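Local coordinates for protein walker-type atpase (Pyrococcus abyssi, PDB 2QEN) that is of unknown cellular role but binds ADP and magnesium and is probably a P-loop (Walker-type) ATPase, at residues A[39-44]-A[271-276]; A[239-244]-A[264-269]. The protein carries 1 engineered substitution. All blocks are in the same frame, centred on the assembly; numbering follows the deposited sequence.

Contact 1: residues A[39-44]-A[271-276]; sequences IRRVGK and MGELEE. With ADP (adenosine-5'-diphosphate), chain C.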
loop_
_atom_site.group_PDB
_atom_site.type_symbol
_atom_site.label_atom_id
_atom_site.label_comp_id
_atom_site.label_asym_id
_atom_site.label_seq_id
_atom_site.Cartn_x
_atom_site.Cartn_y
_atom_site.Cartn_z
ATOM N N ILE A 39 5.697 1.252 -3.638
ATOM C CA ILE A 39 4.918 2.297 -4.322
ATOM C C ILE A 39 3.421 1.959 -4.379
ATOM O O ILE A 39 3.039 0.784 -4.420
ATOM C CB ILE A 39 5.478 2.475 -5.778
ATOM C CG1 ILE A 39 6.987 2.748 -5.761
ATOM C CG2 ILE A 39 4.770 3.560 -6.573
ATOM C CD1 ILE A 39 7.429 3.844 -4.855
ATOM N N ARG A 40 2.575 2.983 -4.361
ATOM C CA ARG A 40 1.141 2.795 -4.562
ATOM C C ARG A 40 0.876 2.133 -5.923
ATOM O O ARG A 40 1.463 2.532 -6.926
ATOM C CB ARG A 40 0.427 4.146 -4.495
ATOM C CG ARG A 40 -1.029 4.112 -4.928
ATOM C CD ARG A 40 -1.982 3.982 -3.759
ATOM N NE ARG A 40 -2.281 5.298 -3.199
ATOM C CZ ARG A 40 -3.480 5.874 -3.196
ATOM N NH1 ARG A 40 -4.534 5.253 -3.723
ATOM N NH2 ARG A 40 -3.626 7.077 -2.650
ATOM N N ARG A 41 0.005 1.117 -5.921
ATOM C CA ARG A 41 -0.447 0.363 -7.112
ATOM C C ARG A 41 0.517 -0.723 -7.561
ATOM O O ARG A 41 0.296 -1.357 -8.591
ATOM C CB ARG A 41 -0.774 1.269 -8.304
ATOM C CG ARG A 41 -1.999 2.122 -8.127
ATOM C CD ARG A 41 -1.885 3.385 -8.951
ATOM N NE ARG A 41 -2.940 4.324 -8.577
ATOM C CZ ARG A 41 -2.738 5.529 -8.052
ATOM N NH1 ARG A 41 -1.499 6.012 -7.860
ATOM N NH2 ARG A 41 -3.792 6.268 -7.741
ATOM N N VAL A 42 1.583 -0.922 -6.794
ATOM C CA VAL A 42 2.592 -1.925 -7.117
ATOM C C VAL A 42 2.090 -3.358 -6.890
ATOM O O VAL A 42 2.643 -4.306 -7.441
ATOM C CB VAL A 42 3.911 -1.660 -6.328
ATOM C CG1 VAL A 42 3.817 -2.163 -4.848
ATOM C CG2 VAL A 42 5.098 -2.236 -7.065
ATOM N N GLY A 43 1.063 -3.505 -6.055
ATOM C CA GLY A 43 0.441 -4.802 -5.800
ATOM C C GLY A 43 0.488 -5.351 -4.375
ATOM O O GLY A 43 0.354 -6.562 -4.195
ATOM N N LYS A 44 0.666 -4.479 -3.374
ATOM C CA LYS A 44 0.739 -4.898 -1.949
ATOM C C LYS A 44 -0.556 -5.472 -1.388
ATOM O O LYS A 44 -0.546 -6.545 -0.765
ATOM C CB LYS A 44 1.207 -3.746 -1.026
ATOM C CG LYS A 44 2.524 -3.054 -1.408
ATOM C CD LYS A 44 2.881 -1.950 -0.409
ATOM C CE LYS A 44 1.968 -0.723 -0.515
ATOM N NZ LYS A 44 1.927 -0.095 -1.914
ATOM N N MET A 271 -5.247 12.964 -10.301
ATOM C CA MET A 271 -5.691 14.339 -10.101
ATOM C C MET A 271 -6.378 14.475 -8.746
ATOM O O MET A 271 -6.247 15.507 -8.073
ATOM C CB MET A 271 -6.639 14.765 -11.220
ATOM C CG MET A 271 -6.315 16.114 -11.824
ATOM S SD MET A 271 -4.722 16.117 -12.681
ATOM C CE MET A 271 -4.105 17.737 -12.227
ATOM N N GLY A 272 -7.104 13.422 -8.360
ATOM C CA GLY A 272 -7.806 13.352 -7.070
ATOM C C GLY A 272 -6.831 13.408 -5.909
ATOM O O GLY A 272 -7.058 14.126 -4.940
ATOM N N GLU A 273 -5.744 12.647 -6.022
ATOM C CA GLU A 273 -4.656 12.653 -5.045
ATOM C C GLU A 273 -3.848 13.955 -5.057
ATOM O O GLU A 273 -3.406 14.420 -4.006
ATOM C CB GLU A 273 -3.716 11.484 -5.290
ATOM C CG GLU A 273 -4.335 10.137 -5.075
ATOM C CD GLU A 273 -3.716 9.064 -5.941
ATOM O OE1 GLU A 273 -2.523 9.178 -6.300
ATOM O OE2 GLU A 273 -4.433 8.095 -6.263
ATOM N N LEU A 274 -3.656 14.540 -6.234
ATOM C CA LEU A 274 -2.984 15.828 -6.325
ATOM C C LEU A 274 -3.812 16.962 -5.693
ATOM O O LEU A 274 -3.241 17.931 -5.181
ATOM C CB LEU A 274 -2.603 16.149 -7.775
ATOM C CG LEU A 274 -1.525 15.285 -8.441
ATOM C CD1 LEU A 274 -1.430 15.633 -9.930
ATOM C CD2 LEU A 274 -0.151 15.420 -7.764
ATOM N N GLU A 275 -5.144 16.830 -5.732
ATOM C CA GLU A 275 -6.056 17.735 -5.021
ATOM C C GLU A 275 -5.747 17.736 -3.524
ATOM O O GLU A 275 -5.641 18.801 -2.905
ATOM C CB GLU A 275 -7.524 17.319 -5.209
ATOM C CG GLU A 275 -8.188 17.761 -6.505
ATOM C CD GLU A 275 -9.707 17.535 -6.505
ATOM O OE1 GLU A 275 -10.200 16.622 -5.789
ATOM O OE2 GLU A 275 -10.420 18.278 -7.222
ATOM N N GLU A 276 -5.621 16.536 -2.955
ATOM C CA GLU A 276 -5.298 16.360 -1.541
ATOM C C GLU A 276 -4.002 17.089 -1.183
ATOM O O GLU A 276 -3.969 17.854 -0.215
ATOM C CB GLU A 276 -5.213 14.867 -1.170
ATOM C CG GLU A 276 -6.520 14.072 -1.364
ATOM C CD GLU A 276 -6.400 12.576 -1.013
ATOM O OE1 GLU A 276 -5.393 11.924 -1.382
ATOM O OE2 GLU A 276 -7.339 12.048 -0.375
HETATM P PB ADP C . -1.178 -1.391 -3.673
HETATM O O1B ADP C . 0.291 -1.734 -3.727
HETATM O O2B ADP C . -1.876 -2.055 -2.506
HETATM O O3B ADP C . -1.514 0.073 -3.788
HETATM P PA ADP C . -2.958 -3.140 -5.259
HETATM O O1A ADP C . -2.645 -4.473 -4.632
HETATM O O2A ADP C . -4.289 -2.494 -5.032
HETATM O O3A ADP C . -1.759 -2.057 -5.017
HETATM O "O5'" ADP C . -2.736 -3.373 -6.844
HETATM C "C5'" ADP C . -3.223 -2.473 -7.844
HETATM C "C4'" ADP C . -4.008 -3.291 -8.878
HETATM O "O4'" ADP C . -3.106 -3.954 -9.785
HETATM C "C3'" ADP C . -4.857 -4.426 -8.305
HETATM O "O3'" ADP C . -6.195 -4.027 -8.035
HETATM C "C2'" ADP C . -4.890 -5.429 -9.414
HETATM O "O2'" ADP C . -5.715 -4.853 -10.423
HETATM C "C1'" ADP C . -3.529 -5.300 -10.027
HETATM N N9 ADP C . -2.459 -6.204 -9.549
HETATM C C8 ADP C . -1.539 -5.891 -8.618
HETATM N N7 ADP C . -0.641 -6.892 -8.457
HETATM C C5 ADP C . -0.988 -7.878 -9.304
HETATM C C6 ADP C . -0.474 -9.220 -9.647
HETATM N N6 ADP C . 0.624 -9.722 -9.038
HETATM N N1 ADP C . -1.136 -9.928 -10.598
HETATM C C2 ADP C . -2.230 -9.450 -11.200
HETATM N N3 ADP C . -2.743 -8.229 -10.957
HETATM C C4 ADP C . -2.183 -7.414 -10.031
#
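The carboxylate oxygen OE2 of Glu273 draws in two neighbouring guanidinium groups, that of Arg41 meeting it edge-on and that of Arg40 with a face. Arg41 NH2 sits 2.4 Å from Glu273 OE2 in a hydrogen-bonded salt bridge; both that length, too short to take literally, and the bent N-H...O angle of 136° are doubtful. The two flat groups nevertheless lie nearly coplanar, their planes 19° apart, and the extended chain of Arg41 from CG to NE carries its guanidinium out to the helix. Arg40 contributes charge rather than a directed bond: its NH1 is 3.8 Å from Glu273 OE2, a long ion pair in which the guanidinium stacks over the carboxylate. A bend in the Arg40 chain (chi2 96°) helps bring it there, while Arg40 CG rests 3.4 Å above the guanidinium plane of Arg41, toward its rim. Between strand 33-37 and helix 44-54, segment 39-44 forms the later part of the Walker A P-loop, and its backbone wraps the beta-phosphate of ADP. Arg41 N donates to ADP O3B at 2.8 Å. The neighbouring oxygen, ADP O1B, takes three bonds, from Lys44 N at 2.8 Å and from Gly43 N and Lys44 NZ, an environment that probably stabilises its negative charge. Lys44 NZ is also held by Gly38 O and Ser172 OG. Arg41 is shared between two partners, its amide bonding the nucleotide and its side chain reaching Glu273, which also packs on Trp329, in a loop nearer the C terminus. Arg40 lies on the metal side of the site, its side chain near that of Glu136, a magnesium ligand in a structure of this protein.

Contact 2: residues A[239-244]-A[264-269]; sequences PGWLVV and EVAKGL. With ADP (adenosine-5'-diphosphate), chain C.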
loop_
_atom_site.group_PDB
_atom_site.type_symbol
_atom_site.label_atom_id
_atom_site.label_comp_id
_atom_site.label_asym_id
_atom_site.label_seq_id
_atom_site.Cartn_x
_atom_site.Cartn_y
_atom_site.Cartn_z
ATOM N N PRO A 239 1.597 -2.951 -11.986
ATOM C CA PRO A 239 0.487 -3.843 -12.315
ATOM C C PRO A 239 -0.867 -3.133 -12.380
ATOM O O PRO A 239 -1.701 -3.530 -13.175
ATOM C CB PRO A 239 0.505 -4.865 -11.172
ATOM C CG PRO A 239 1.911 -4.832 -10.655
ATOM C CD PRO A 239 2.321 -3.401 -10.779
ATOM N N GLY A 240 -1.068 -2.098 -11.561
ATOM C CA GLY A 240 -2.322 -1.337 -11.562
ATOM C C GLY A 240 -2.632 -0.762 -12.937
ATOM O O GLY A 240 -3.759 -0.875 -13.424
ATOM N N TRP A 241 -1.616 -0.180 -13.577
ATOM C CA TRP A 241 -1.785 0.409 -14.905
ATOM C C TRP A 241 -1.807 -0.633 -16.032
ATOM O O TRP A 241 -2.542 -0.482 -17.006
ATOM C CB TRP A 241 -0.736 1.495 -15.151
ATOM C CG TRP A 241 -0.684 2.569 -14.047
ATOM C CD1 TRP A 241 0.429 3.002 -13.383
ATOM C CD2 TRP A 241 -1.788 3.327 -13.509
ATOM N NE1 TRP A 241 0.088 3.975 -12.464
ATOM C CE2 TRP A 241 -1.265 4.189 -12.522
ATOM C CE3 TRP A 241 -3.163 3.353 -13.763
ATOM C CZ2 TRP A 241 -2.061 5.081 -11.807
ATOM C CZ3 TRP A 241 -3.971 4.224 -13.019
ATOM C CH2 TRP A 241 -3.408 5.083 -12.063
ATOM N N LEU A 242 -1.026 -1.699 -15.876
ATOM C CA LEU A 242 -1.020 -2.813 -16.835
ATOM C C LEU A 242 -2.385 -3.514 -16.953
ATOM O O LEU A 242 -2.780 -3.925 -18.045
ATOM C CB LEU A 242 0.086 -3.827 -16.493
ATOM C CG LEU A 242 1.568 -3.402 -16.613
ATOM C CD1 LEU A 242 2.500 -4.487 -16.065
ATOM C CD2 LEU A 242 1.964 -3.022 -18.023
ATOM N N VAL A 243 -3.080 -3.656 -15.825
ATOM C CA VAL A 243 -4.454 -4.193 -15.803
ATOM C C VAL A 243 -5.492 -3.239 -16.421
ATOM O O VAL A 243 -6.341 -3.682 -17.185
ATOM C CB VAL A 243 -4.900 -4.663 -14.382
ATOM C CG1 VAL A 243 -6.405 -5.011 -14.355
ATOM C CG2 VAL A 243 -4.095 -5.878 -13.939
ATOM N N VAL A 244 -5.436 -1.952 -16.092
ATOM C CA VAL A 244 -6.325 -0.943 -16.707
ATOM C C VAL A 244 -6.165 -0.951 -18.233
ATOM O O VAL A 244 -7.157 -0.924 -18.964
ATOM C CB VAL A 244 -6.046 0.509 -16.179
ATOM C CG1 VAL A 244 -6.803 1.552 -17.017
ATOM C CG2 VAL A 244 -6.395 0.639 -14.669
ATOM N N GLU A 264 -6.509 8.541 -19.449
ATOM C CA GLU A 264 -7.714 9.186 -18.903
ATOM C C GLU A 264 -8.054 8.698 -17.496
ATOM O O GLU A 264 -8.249 9.503 -16.591
ATOM C CB GLU A 264 -8.929 8.913 -19.802
ATOM C CG GLU A 264 -8.949 9.651 -21.127
ATOM C CD GLU A 264 -10.131 9.245 -22.009
ATOM O OE1 GLU A 264 -10.929 8.360 -21.581
ATOM O OE2 GLU A 264 -10.268 9.820 -23.120
ATOM N N VAL A 265 -8.175 7.378 -17.341
ATOM C CA VAL A 265 -8.408 6.754 -16.033
ATOM C C VAL A 265 -7.300 7.128 -15.030
ATOM O O VAL A 265 -7.599 7.545 -13.923
ATOM C CB VAL A 265 -8.620 5.211 -16.143
ATOM C CG1 VAL A 265 -8.601 4.529 -14.766
ATOM C CG2 VAL A 265 -9.966 4.906 -16.837
ATOM N N ALA A 266 -6.035 6.989 -15.429
ATOM C CA ALA A 266 -4.910 7.388 -14.577
ATOM C C ALA A 266 -4.991 8.868 -14.192
ATOM O O ALA A 266 -4.907 9.206 -13.008
ATOM C CB ALA A 266 -3.596 7.079 -15.256
ATOM N N LYS A 267 -5.185 9.742 -15.183
ATOM C CA LYS A 267 -5.323 11.176 -14.926
ATOM C C LYS A 267 -6.381 11.482 -13.861
ATOM O O LYS A 267 -6.137 12.290 -12.962
ATOM C CB LYS A 267 -5.610 11.954 -16.213
ATOM C CG LYS A 267 -5.510 13.463 -16.038
ATOM C CD LYS A 267 -5.695 14.236 -17.346
ATOM C CE LYS A 267 -7.174 14.567 -17.642
ATOM N NZ LYS A 267 -7.350 15.554 -18.765
ATOM N N GLY A 268 -7.534 10.817 -13.950
ATOM C CA GLY A 268 -8.635 11.032 -13.008
ATOM C C GLY A 268 -8.241 10.743 -11.572
ATOM O O GLY A 268 -8.394 11.588 -10.690
ATOM N N LEU A 269 -7.707 9.551 -11.347
ATOM C CA LEU A 269 -7.294 9.107 -10.013
ATOM C C LEU A 269 -6.161 9.969 -9.439
ATOM O O LEU A 269 -6.241 10.458 -8.296
ATOM C CB LEU A 269 -6.887 7.626 -10.057
ATOM C CG LEU A 269 -7.926 6.597 -10.529
ATOM C CD1 LEU A 269 -7.267 5.240 -10.779
ATOM C CD2 LEU A 269 -9.067 6.430 -9.532
HETATM P PB ADP C . -1.178 -1.391 -3.673
HETATM O O1B ADP C . 0.291 -1.734 -3.727
HETATM O O2B ADP C . -1.876 -2.055 -2.506
HETATM O O3B ADP C . -1.514 0.073 -3.788
HETATM P PA ADP C . -2.958 -3.140 -5.259
HETATM O O1A ADP C . -2.645 -4.473 -4.632
HETATM O O2A ADP C . -4.289 -2.494 -5.032
HETATM O O3A ADP C . -1.759 -2.057 -5.017
HETATM O "O5'" ADP C . -2.736 -3.373 -6.844
HETATM C "C5'" ADP C . -3.223 -2.473 -7.844
HETATM C "C4'" ADP C . -4.008 -3.291 -8.878
HETATM O "O4'" ADP C . -3.106 -3.954 -9.785
HETATM C "C3'" ADP C . -4.857 -4.426 -8.305
HETATM O "O3'" ADP C . -6.195 -4.027 -8.035
HETATM C "C2'" ADP C . -4.890 -5.429 -9.414
HETATM O "O2'" ADP C . -5.715 -4.853 -10.423
HETATM C "C1'" ADP C . -3.529 -5.300 -10.027
HETATM N N9 ADP C . -2.459 -6.204 -9.549
HETATM C C8 ADP C . -1.539 -5.891 -8.618
HETATM N N7 ADP C . -0.641 -6.892 -8.457
HETATM C C5 ADP C . -0.988 -7.878 -9.304
HETATM C C6 ADP C . -0.474 -9.220 -9.647
HETATM N N6 ADP C . 0.624 -9.722 -9.038
HETATM N N1 ADP C . -1.136 -9.928 -10.598
HETATM C C2 ADP C . -2.230 -9.450 -11.200
HETATM N N3 ADP C . -2.743 -8.229 -10.957
HETATM C C4 ADP C . -2.183 -7.414 -10.031
#
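Helix segments 239-244 and 264-269 run in roughly opposing directions, 136° apart, with their axes 11.0 Å from each other at closest approach. They belong to helices 239-252 and 255-280, which follow one another through a very short connection and form a helical hairpin. The closest CA atoms are those of Trp241 and Ala266, 7.7 Å apart, and there the small alanine lets the indole lie close against the second helix. Ala266 CB sits over one face of the Trp241 six-membered ring, 3.9 Å from its centroid and 23° off the normal, a CH-pi contact displaced toward the rim at CZ3. Leu269 CD1 approaches the same ring differently, near its plane at the edge, 4.1 Å from Trp241 CH2. With CG anti to the carbonyl carbon (chi1 -53°), the tryptophan swings its benzo end across to the partner helix, although its CB does not point there. The indole NE1 is hydrogen-bonded to Asp341 OD2, which helps fix the rotation of the ring, and Val343 of helix 342-348 packs on both Trp241 and Ala266. Farther along, Val244 and Val265 meet tip to tip, Val244 CG1 lying 4.1 Å from Val265 CG1. Other residues of segment 239-244 meet the nucleotide: Gly240 CA is 3.3 Å from ADP O4', Pro239 CB lies 3.4 Å from ADP C8, and Val243 packs by the ribose. The helix thus forms part of the ADP pocket while Trp241 and Val244 pack on helix 255-280. With no hydrogen bond across the interface, the two segments are joined by apolar packing, and the directed polar bond of the indole reaches instead to Asp341, so the tryptophan links the hairpin to the C-terminal part of the chain.

How the contacts relate
From the N terminus the chain passes through strand 33-37 into the P-loop segment 39-44, then through most of the parallel-sheet ATPase core and on to helix 239-252. A short turn leads into helix 255-280, where segment 264-269 closes the small loop of contact 2. Just beyond it on the same helix, segment 271-276 reaches back to the P-loop and closes the much larger loop of contact 1, within which contact 2 is nested. Both contacts draw on helix 255-280, and both include ADP-lining residues. They also touch directly, with Arg41 CD 3.3 Å from Trp241 CZ2, so P-loop and helical hairpin pack together beside the nucleotide.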